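Local coordinates for protein glutamate--cysteine ligase GshA (Methylobacillus flagellatus KT, PDB 3K1T) that probably acts as a ligase, joining glutamate to cysteine to make gamma-glutamylcysteine, at residues Pro66-Leu72 with Ile346-Asp350. Sequence-based numbering, arbitrary orientation.
Sequences PGGFNNL and IYMMD. With SO4 (sulfate ion), chain B.
Start from the Y347 ring, because most of the contact is built round it. I346-M349 is the end of an extended strand, and Y347 (chi1 -89°, chi2 53°) points from it into the loop P66-L72, its CA 8.0 Å from the CA of P66. The loop runs extended at P66, bends through G67 and G68 (phi near -125°, psi 22° and 35°), then makes one short 3-10 turn over F69-N71, with N71 N hydrogen-bonded to G68 O at 3.0 Å.

F69 (chi1 m, chi2 -84°) turns its face to the edge of Y347: a T-shaped pair, centroids 5.0 Å apart, planes at 86°. L72, in the mt rotamer, sets CD2 over one face of the tyrosine, 4.2 Å from the ring centroid, a CH-pi contact. P66 CB packs 3.6 Å from Y347 CE2, and M349, a selenomethionine (chi1 m, chi2 t, chi3 p), brings SE to 4.4 Å from F69 CE1.

At the tip, G68 N gives Y347 OH a weak hydrogen bond of 2.8 Å; an ideal CB on G68 would clash with that hydroxyl. Y347 OH in turn donates a weak hydrogen bond to sulfate O2 (2.6 Å), while G67 N donates a hydrogen bond to sulfate O4 at 2.8 Å. S47, N63 and R359 also hydrogen-bond the sulfate, an ion probably from the crystallisation liquor, in a sulfate-binding pocket where an antiparallel sheet meets a glycine-containing loop leading into helix 77-91.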
loop_
_atom_site.group_PDB
_atom_site.type_symbol
_atom_site.label_atom_id
_atom_site.label_comp_id
_atom_site.label_asym_id
_atom_site.label_seq_id
_atom_site.Cartn_x
_atom_site.Cartn_y
_atom_site.Cartn_z
ATOM N N PRO A 66 -11.079 10.452 11.455
ATOM C CA PRO A 66 -11.392 11.239 10.257
ATOM C C PRO A 66 -12.775 10.940 9.706
ATOM O O PRO A 66 -13.182 9.774 9.666
ATOM C CB PRO A 66 -10.276 10.853 9.248
ATOM C CG PRO A 66 -9.492 9.781 9.876
ATOM C CD PRO A 66 -9.867 9.621 11.297
ATOM N N GLY A 67 -13.465 11.980 9.267
ATOM C CA GLY A 67 -14.845 11.863 8.835
ATOM C C GLY A 67 -15.158 12.308 7.424
ATOM O O GLY A 67 -16.298 12.624 7.122
ATOM N N GLY A 68 -14.137 12.342 6.559
ATOM C CA GLY A 68 -14.295 12.790 5.195
ATOM C C GLY A 68 -13.786 11.762 4.173
ATOM O O GLY A 68 -13.291 12.125 3.105
ATOM N N PHE A 69 -13.945 10.477 4.472
ATOM C CA PHE A 69 -13.531 9.407 3.528
ATOM C C PHE A 69 -14.227 9.455 2.177
ATOM O O PHE A 69 -13.690 8.974 1.180
ATOM C CB PHE A 69 -13.668 8.009 4.178
ATOM C CG PHE A 69 -12.553 7.705 5.130
ATOM C CD1 PHE A 69 -11.357 7.190 4.663
ATOM C CD2 PHE A 69 -12.695 7.947 6.482
ATOM C CE1 PHE A 69 -10.298 6.943 5.554
ATOM C CE2 PHE A 69 -11.663 7.706 7.376
ATOM C CZ PHE A 69 -10.440 7.218 6.912
ATOM N N ASN A 70 -15.414 10.028 2.131
ATOM C CA ASN A 70 -16.140 10.160 0.887
ATOM C C ASN A 70 -15.545 11.230 -0.053
ATOM O O ASN A 70 -15.941 11.315 -1.199
ATOM C CB ASN A 70 -17.587 10.515 1.180
ATOM C CG ASN A 70 -17.748 11.805 1.994
ATOM O OD1 ASN A 70 -17.248 11.909 3.104
ATOM N ND2 ASN A 70 -18.504 12.781 1.440
ATOM N N ASN A 71 -14.614 12.032 0.464
ATOM C CA ASN A 71 -13.982 13.114 -0.307
ATOM C C ASN A 71 -12.694 12.703 -0.977
ATOM O O ASN A 71 -12.081 13.506 -1.685
ATOM C CB ASN A 71 -13.669 14.317 0.600
ATOM C CG ASN A 71 -14.903 14.901 1.286
ATOM O OD1 ASN A 71 -15.992 14.885 0.736
ATOM N ND2 ASN A 71 -14.698 15.490 2.474
ATOM N N LEU A 72 -12.247 11.474 -0.705
ATOM C CA LEU A 72 -11.022 10.954 -1.273
ATOM C C LEU A 72 -11.198 10.648 -2.740
ATOM O O LEU A 72 -12.291 10.325 -3.214
ATOM C CB LEU A 72 -10.528 9.696 -0.520
ATOM C CG LEU A 72 -10.172 9.928 0.954
ATOM C CD1 LEU A 72 -9.750 8.625 1.619
ATOM C CD2 LEU A 72 -9.070 11.032 1.184
ATOM N N ILE A 346 -4.711 16.017 4.826
ATOM C CA ILE A 346 -3.960 14.861 4.402
ATOM C C ILE A 346 -4.445 13.633 5.195
ATOM O O ILE A 346 -4.468 13.667 6.435
ATOM C CB ILE A 346 -2.429 15.052 4.660
ATOM C CG1 ILE A 346 -1.896 16.390 4.095
ATOM C CG2 ILE A 346 -1.635 13.798 4.143
ATOM C CD1 ILE A 346 -2.227 16.662 2.750
ATOM N N TYR A 347 -4.828 12.575 4.484
ATOM C CA TYR A 347 -5.310 11.307 5.072
ATOM C C TYR A 347 -4.208 10.235 5.108
ATOM O O TYR A 347 -3.469 10.029 4.113
ATOM C CB TYR A 347 -6.519 10.783 4.268
ATOM C CG TYR A 347 -7.830 11.306 4.770
ATOM C CD1 TYR A 347 -8.042 12.690 4.934
ATOM C CD2 TYR A 347 -8.853 10.441 5.130
ATOM C CE1 TYR A 347 -9.233 13.170 5.440
ATOM C CE2 TYR A 347 -10.065 10.914 5.615
ATOM C CZ TYR A 347 -10.241 12.278 5.791
ATOM O OH TYR A 347 -11.412 12.743 6.330
HETATM N N MSE A 348 -4.131 9.540 6.237
HETATM C CA MSE A 348 -3.219 8.451 6.472
HETATM C C MSE A 348 -3.945 7.252 7.036
HETATM O O MSE A 348 -4.913 7.411 7.782
HETATM C CB MSE A 348 -2.094 8.879 7.408
HETATM C CG MSE A 348 -1.110 9.849 6.679
HETATM SE SE MSE A 348 -0.262 11.120 7.888
HETATM C CE MSE A 348 -1.867 12.070 8.421
HETATM N N MSE A 349 -3.495 6.067 6.640
HETATM C CA MSE A 349 -3.859 4.808 7.294
HETATM C C MSE A 349 -2.573 4.074 7.631
HETATM O O MSE A 349 -1.619 4.059 6.825
HETATM C CB MSE A 349 -4.806 3.992 6.402
HETATM C CG MSE A 349 -6.049 4.785 6.070
HETATM SE SE MSE A 349 -7.435 3.663 5.209
HETATM C CE MSE A 349 -8.124 2.959 6.872
ATOM N N ASP A 350 -2.487 3.546 8.844
ATOM C CA ASP A 350 -1.184 3.151 9.412
ATOM C C ASP A 350 -0.264 4.374 9.212
ATOM O O ASP A 350 -0.730 5.522 9.371
ATOM C CB ASP A 350 -0.632 1.846 8.796
ATOM C CG ASP A 350 0.627 1.344 9.517
ATOM O OD1 ASP A 350 0.575 1.207 10.723
ATOM O OD2 ASP A 350 1.665 1.130 8.898
HETATM S S SO4 B . -11.698 15.356 8.919
HETATM O O1 SO4 B . -12.097 16.217 7.829
HETATM O O2 SO4 B . -10.836 14.461 8.212
HETATM O O3 SO4 B . -10.955 16.066 9.935
HETATM O O4 SO4 B . -12.867 14.658 9.499
#